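Long-range contact in prolyl oligopeptidase (Galerina marginata, PDB 5N4B), which cleaves peptide bonds on the C-terminal side of proline and macrocyclises peptide precursors in the biosynthesis of the amanitin toxins: residues A[230-242]-A[250-264]. The protein carries 1 engineered substitution. Sequence-based numbering, arbitrary orientation.
Sequences RSDRNAMMCYHKV and IIVYQDNEHPEWIYG
Met237 and Tyr253 pair across an antiparallel hairpin, Met237 N donating to Tyr253 O at 2.9 Å. In return Met237 O accepts two amides, Tyr253 N at 3.1 Å and Val252 N at 2.7 Å; with Val252 and Tyr253 both set against one residue and the register shifting by one, this meets the definition of a classic beta bulge. Beyond it the pairing is regular again, Tyr239 and Ile250 exchanging both backbone bonds.

The Met237 side chain can be traced outward. CB packs against Tyr263 CB at 4.1 Å, and CG lies alongside Val252 CB. CG starts anti to the backbone N (chi1 -179°). SD, with no atom of 250-264 within 4.2 Å, carries the chain onward, and the bends at chi2 (59°) and chi3 (62°) swing CE round to Gly264 CA, 3.6 Å away, and Tyr263 O. The methyl group thus packs the hairpin against strand 262-267. Tyr263 also turns a ring edge to Ala235 O, CE2 lying 3.4 Å from that oxygen. On the face carrying Cys238, Met236 SD touches Ile251 CD1 and Cys238 SG meets Ile251 CG1.

Farther along, Asn234 N hydrogen-bonds Pro259 O on a lone pair in the carbonyl plane (2.9 Å, nearly straight). One water donates to both Pro259 O and Trp261 O while accepting from Ala235 N, and another bridges Asn234 OD1 to Asn256 O.

Strand 250-254 is the fourth, edge strand of a four-stranded antiparallel propeller blade, and strand 236-241 joins it to strand 214-219 through backbone hydrogen bonds such as Cys238 with Tyr217. Residues 255-261 then cross to strand 262-267, the first of the next blade; the Tyr253 ring meets Trp289 of that blade's strand 287-292 edge-to-face. The contact therefore spans a blade-to-blade junction, with Ile262 about 10 Å from the catalytic His699, side chain to side chain.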
loop_
_atom_site.group_PDB
_atom_site.type_symbol
_atom_site.label_atom_id
_atom_site.label_comp_id
_atom_site.label_asym_id
_atom_site.label_seq_id
_atom_site.Cartn_x
_atom_site.Cartn_y
_atom_site.Cartn_z
ATOM N N ARG A 230 14.467 -2.929 -17.890
ATOM C CA ARG A 230 13.832 -2.355 -16.724
ATOM C C ARG A 230 13.532 -3.497 -15.775
ATOM O O ARG A 230 12.496 -4.164 -15.835
ATOM C CB ARG A 230 12.585 -1.600 -17.124
ATOM C CG ARG A 230 12.131 -0.712 -16.063
ATOM C CD ARG A 230 10.840 -0.007 -16.439
ATOM N NE ARG A 230 10.478 1.037 -15.516
ATOM C CZ ARG A 230 9.277 1.633 -15.496
ATOM N NH1 ARG A 230 8.350 1.267 -16.369
ATOM N NH2 ARG A 230 9.015 2.586 -14.623
ATOM N N SER A 231 14.492 -3.777 -14.909
ATOM C CA SER A 231 14.343 -4.912 -14.034
ATOM C C SER A 231 15.308 -4.716 -12.890
ATOM O O SER A 231 16.341 -4.027 -12.999
ATOM C CB SER A 231 14.564 -6.249 -14.742
ATOM O OG SER A 231 15.914 -6.615 -14.707
ATOM N N ASP A 232 14.892 -5.244 -11.758
ATOM C CA ASP A 232 15.627 -5.101 -10.526
ATOM C C ASP A 232 16.085 -6.489 -10.127
ATOM O O ASP A 232 15.279 -7.304 -9.657
ATOM C CB ASP A 232 14.725 -4.460 -9.474
ATOM C CG ASP A 232 14.209 -3.109 -9.901
ATOM O OD1 ASP A 232 14.975 -2.300 -10.475
ATOM O OD2 ASP A 232 12.998 -2.878 -9.652
ATOM N N ARG A 233 17.366 -6.757 -10.310
ATOM C CA ARG A 233 17.946 -8.058 -10.000
ATOM C C ARG A 233 19.265 -7.847 -9.275
ATOM O O ARG A 233 19.895 -6.791 -9.349
ATOM C CB ARG A 233 18.151 -8.920 -11.249
ATOM C CG ARG A 233 16.888 -9.310 -11.937
ATOM C CD ARG A 233 16.149 -10.351 -11.122
ATOM N NE ARG A 233 14.986 -10.885 -11.832
ATOM C CZ ARG A 233 13.762 -10.366 -11.795
ATOM N NH1 ARG A 233 13.487 -9.273 -11.077
ATOM N NH2 ARG A 233 12.803 -10.954 -12.497
ATOM N N ASN A 234 19.716 -8.904 -8.596
ATOM C CA ASN A 234 21.002 -8.885 -7.916
ATOM C C ASN A 234 21.059 -7.794 -6.845
ATOM O O ASN A 234 22.076 -7.115 -6.654
ATOM C CB ASN A 234 22.172 -8.768 -8.910
ATOM C CG ASN A 234 22.268 -9.965 -9.818
ATOM O OD1 ASN A 234 22.755 -11.055 -9.425
ATOM N ND2 ASN A 234 21.763 -9.806 -10.989
ATOM N N ALA A 235 19.994 -7.746 -6.045
ATOM C CA ALA A 235 19.959 -6.857 -4.884
ATOM C C ALA A 235 21.088 -7.154 -3.920
ATOM O O ALA A 235 21.548 -8.302 -3.756
ATOM C CB ALA A 235 18.645 -7.012 -4.131
ATOM N N MET A 236 21.515 -6.108 -3.250
ATOM C CA MET A 236 22.574 -6.158 -2.254
ATOM C C MET A 236 22.082 -5.430 -1.018
ATOM O O MET A 236 21.630 -4.281 -1.101
ATOM C CB MET A 236 23.845 -5.420 -2.741
ATOM C CG MET A 236 24.472 -6.021 -3.966
ATOM S SD MET A 236 25.558 -4.880 -4.829
ATOM C CE MET A 236 24.330 -4.053 -5.841
ATOM N N MET A 237 22.215 -6.048 0.142
ATOM C CA MET A 237 22.053 -5.321 1.393
ATOM C C MET A 237 23.401 -4.705 1.752
ATOM O O MET A 237 24.410 -5.407 1.861
ATOM C CB MET A 237 21.539 -6.236 2.506
ATOM C CG MET A 237 21.335 -5.548 3.831
ATOM S SD MET A 237 20.187 -4.179 3.843
ATOM C CE MET A 237 18.696 -5.033 3.374
ATOM N N CYS A 238 23.417 -3.403 1.927
ATOM C CA CYS A 238 24.630 -2.638 2.080
ATOM C C CYS A 238 24.565 -1.788 3.330
ATOM O O CYS A 238 23.479 -1.574 3.912
ATOM C CB CYS A 238 24.843 -1.708 0.886
ATOM S SG CYS A 238 25.173 -2.589 -0.653
ATOM N N TYR A 239 25.739 -1.314 3.735
ATOM C CA TYR A 239 25.896 -0.418 4.871
ATOM C C TYR A 239 26.638 0.832 4.442
ATOM O O TYR A 239 27.707 0.741 3.826
ATOM C CB TYR A 239 26.641 -1.125 6.009
ATOM C CG TYR A 239 26.949 -0.265 7.170
ATOM C CD1 TYR A 239 26.010 0.065 8.150
ATOM C CD2 TYR A 239 28.244 0.232 7.282
ATOM C CE1 TYR A 239 26.418 0.901 9.232
ATOM C CE2 TYR A 239 28.611 1.040 8.296
ATOM C CZ TYR A 239 27.736 1.355 9.250
ATOM O OH TYR A 239 28.263 2.192 10.236
ATOM N N HIS A 240 26.052 1.991 4.733
ATOM C CA HIS A 240 26.634 3.294 4.458
ATOM C C HIS A 240 27.047 3.972 5.754
ATOM O O HIS A 240 26.215 4.152 6.652
ATOM C CB HIS A 240 25.620 4.188 3.747
ATOM C CG HIS A 240 26.153 5.549 3.504
ATOM N ND1 HIS A 240 27.200 5.766 2.643
ATOM C CD2 HIS A 240 25.911 6.733 4.098
ATOM C CE1 HIS A 240 27.532 7.047 2.655
ATOM N NE2 HIS A 240 26.758 7.663 3.528
ATOM N N LYS A 241 28.333 4.355 5.856
ATOM C CA LYS A 241 28.836 5.120 6.981
ATOM C C LYS A 241 28.615 6.609 6.724
ATOM O O LYS A 241 28.966 7.129 5.653
ATOM C CB LYS A 241 30.319 4.799 7.154
ATOM C CG LYS A 241 30.969 5.611 8.247
ATOM C CD LYS A 241 32.433 5.211 8.404
ATOM C CE LYS A 241 33.046 6.005 9.535
ATOM N NZ LYS A 241 34.545 5.927 9.469
ATOM N N VAL A 242 28.013 7.299 7.690
ATOM C CA VAL A 242 27.784 8.737 7.534
ATOM C C VAL A 242 29.092 9.455 7.328
ATOM O O VAL A 242 30.081 9.195 8.023
ATOM C CB VAL A 242 27.049 9.295 8.753
ATOM C CG1 VAL A 242 26.910 10.794 8.663
ATOM C CG2 VAL A 242 25.679 8.690 8.863
ATOM N N ILE A 250 29.770 -0.917 2.480
ATOM C CA ILE A 250 30.042 -2.335 2.687
ATOM C C ILE A 250 28.865 -3.139 2.151
ATOM O O ILE A 250 27.708 -2.792 2.416
ATOM C CB ILE A 250 30.235 -2.597 4.193
ATOM C CG1 ILE A 250 31.512 -1.901 4.670
ATOM C CG2 ILE A 250 30.285 -4.090 4.484
ATOM C CD1 ILE A 250 31.645 -1.838 6.179
ATOM N N ILE A 251 29.126 -4.222 1.424
ATOM C CA ILE A 251 28.096 -5.176 1.039
ATOM C C ILE A 251 27.962 -6.167 2.189
ATOM O O ILE A 251 28.858 -6.990 2.423
ATOM C CB ILE A 251 28.410 -5.907 -0.278
ATOM C CG1 ILE A 251 28.397 -4.918 -1.445
ATOM C CG2 ILE A 251 27.341 -6.965 -0.535
ATOM C CD1 ILE A 251 28.791 -5.560 -2.797
ATOM N N VAL A 252 26.856 -6.070 2.925
ATOM C CA VAL A 252 26.531 -6.923 4.066
ATOM C C VAL A 252 26.041 -8.290 3.595
ATOM O O VAL A 252 26.362 -9.334 4.187
ATOM C CB VAL A 252 25.464 -6.181 4.903
ATOM C CG1 VAL A 252 24.850 -7.028 5.913
ATOM C CG2 VAL A 252 26.094 -4.952 5.546
ATOM N N TYR A 253 25.262 -8.330 2.521
ATOM C CA TYR A 253 24.822 -9.596 1.963
ATOM C C TYR A 253 24.402 -9.428 0.506
ATOM O O TYR A 253 23.770 -8.444 0.140
ATOM C CB TYR A 253 23.653 -10.253 2.730
ATOM C CG TYR A 253 23.507 -11.703 2.304
ATOM C CD1 TYR A 253 24.480 -12.624 2.657
ATOM C CD2 TYR A 253 22.443 -12.138 1.566
ATOM C CE1 TYR A 253 24.407 -13.945 2.225
ATOM C CE2 TYR A 253 22.303 -13.465 1.149
ATOM C CZ TYR A 253 23.311 -14.361 1.482
ATOM O OH TYR A 253 23.278 -15.680 1.079
ATOM N N GLN A 254 24.703 -10.437 -0.310
ATOM C CA GLN A 254 24.082 -10.621 -1.617
ATOM C C GLN A 254 24.167 -12.097 -1.972
ATOM O O GLN A 254 24.918 -12.849 -1.333
ATOM C CB GLN A 254 24.738 -9.751 -2.693
ATOM C CG GLN A 254 26.107 -10.166 -3.117
ATOM C CD GLN A 254 26.586 -9.287 -4.270
ATOM O OE1 GLN A 254 25.929 -9.177 -5.316
ATOM N NE2 GLN A 254 27.686 -8.654 -4.068
ATOM N N ASP A 255 23.386 -12.507 -2.967
ATOM C CA ASP A 255 23.347 -13.923 -3.353
ATOM C C ASP A 255 23.232 -14.014 -4.864
ATOM O O ASP A 255 22.137 -13.986 -5.423
ATOM C CB ASP A 255 22.228 -14.677 -2.647
ATOM C CG ASP A 255 22.256 -16.137 -2.930
ATOM O OD1 ASP A 255 23.029 -16.536 -3.825
ATOM O OD2 ASP A 255 21.456 -16.872 -2.289
ATOM N N ASN A 256 24.404 -14.175 -5.508
ATOM C CA ASN A 256 24.471 -14.269 -6.959
ATOM C C ASN A 256 23.770 -15.510 -7.498
ATOM O O ASN A 256 23.369 -15.517 -8.661
ATOM C CB ASN A 256 25.945 -14.318 -7.387
ATOM C CG ASN A 256 26.774 -13.143 -6.844
ATOM O OD1 ASN A 256 26.318 -11.994 -6.764
ATOM N ND2 ASN A 256 28.017 -13.441 -6.474
ATOM N N GLU A 257 23.583 -16.550 -6.677
ATOM C CA GLU A 257 22.901 -17.763 -7.105
ATOM C C GLU A 257 21.399 -17.574 -7.193
ATOM O O GLU A 257 20.716 -18.347 -7.855
ATOM C CB GLU A 257 23.203 -18.919 -6.141
ATOM C CG GLU A 257 22.706 -20.258 -6.592
ATOM C CD GLU A 257 22.845 -21.335 -5.512
ATOM O OE1 GLU A 257 23.709 -21.174 -4.616
ATOM O OE2 GLU A 257 22.092 -22.339 -5.572
ATOM N N HIS A 258 20.848 -16.574 -6.496
ATOM C CA HIS A 258 19.409 -16.342 -6.461
ATOM C C HIS A 258 19.160 -14.865 -6.757
ATOM O O HIS A 258 18.812 -14.097 -5.860
ATOM C CB HIS A 258 18.845 -16.726 -5.099
ATOM C CG HIS A 258 19.020 -18.159 -4.767
ATOM N ND1 HIS A 258 19.925 -18.612 -3.836
ATOM C CD2 HIS A 258 18.400 -19.252 -5.262
ATOM C CE1 HIS A 258 19.833 -19.929 -3.743
ATOM N NE2 HIS A 258 18.928 -20.343 -4.605
ATOM N N PRO A 259 19.317 -14.441 -8.007
ATOM C CA PRO A 259 19.298 -13.009 -8.307
ATOM C C PRO A 259 17.973 -12.339 -8.087
ATOM O O PRO A 259 17.960 -11.099 -8.052
ATOM C CB PRO A 259 19.731 -12.942 -9.775
ATOM C CG PRO A 259 19.599 -14.322 -10.280
ATOM C CD PRO A 259 19.715 -15.260 -9.154
ATOM N N GLU A 260 16.880 -13.080 -7.938
ATOM C CA GLU A 260 15.572 -12.507 -7.732
ATOM C C GLU A 260 15.242 -12.273 -6.260
ATOM O O GLU A 260 14.279 -11.553 -5.979
ATOM C CB GLU A 260 14.486 -13.370 -8.393
ATOM C CG GLU A 260 14.030 -14.619 -7.652
ATOM C CD GLU A 260 14.975 -15.851 -7.685
ATOM O OE1 GLU A 260 16.198 -15.795 -8.080
ATOM O OE2 GLU A 260 14.424 -16.916 -7.275
ATOM N N TRP A 261 16.020 -12.842 -5.332
ATOM C CA TRP A 261 15.720 -12.676 -3.909
ATOM C C TRP A 261 16.034 -11.237 -3.489
ATOM O O TRP A 261 16.944 -10.597 -4.009
ATOM C CB TRP A 261 16.526 -13.637 -3.059
ATOM C CG TRP A 261 16.217 -15.084 -3.254
ATOM C CD1 TRP A 261 15.461 -15.645 -4.241
ATOM C CD2 TRP A 261 16.696 -16.150 -2.447
ATOM N NE1 TRP A 261 15.437 -17.019 -4.069
ATOM C CE2 TRP A 261 16.186 -17.343 -2.974
ATOM C CE3 TRP A 261 17.511 -16.208 -1.326
ATOM C CZ2 TRP A 261 16.477 -18.584 -2.419
ATOM C CZ3 TRP A 261 17.784 -17.455 -0.742
ATOM C CH2 TRP A 261 17.287 -18.621 -1.311
ATOM N N ILE A 262 15.280 -10.731 -2.526
ATOM C CA ILE A 262 15.496 -9.421 -1.928
ATOM C C ILE A 262 15.665 -9.566 -0.412
ATOM O O ILE A 262 15.410 -10.634 0.172
ATOM C CB ILE A 262 14.425 -8.391 -2.316
ATOM C CG1 ILE A 262 13.056 -8.795 -1.773
ATOM C CG2 ILE A 262 14.431 -8.229 -3.850
ATOM C CD1 ILE A 262 12.023 -7.615 -1.840
ATOM N N TYR A 263 16.080 -8.467 0.211
ATOM C CA TYR A 263 16.659 -8.471 1.533
ATOM C C TYR A 263 16.052 -7.365 2.396
ATOM O O TYR A 263 15.627 -6.323 1.906
ATOM C CB TYR A 263 18.199 -8.329 1.502
ATOM C CG TYR A 263 18.759 -9.379 0.598
ATOM C CD1 TYR A 263 18.689 -10.711 0.954
ATOM C CD2 TYR A 263 19.221 -9.061 -0.680
ATOM C CE1 TYR A 263 19.102 -11.686 0.082
ATOM C CE2 TYR A 263 19.649 -10.059 -1.556
ATOM C CZ TYR A 263 19.569 -11.356 -1.150
ATOM O OH TYR A 263 19.943 -12.368 -1.985
ATOM N N GLY A 264 15.992 -7.628 3.681
ATOM C CA GLY A 264 15.696 -6.614 4.672
ATOM C C GLY A 264 16.589 -6.810 5.881
ATOM O O GLY A 264 17.271 -7.826 6.006
HETATM O O HOH W 1 23.683 -13.464 -10.562
HETATM O O HOH W 2 17.152 -9.113 -6.370
HETATM O O HOH W 3 21.867 -10.638 -4.794
#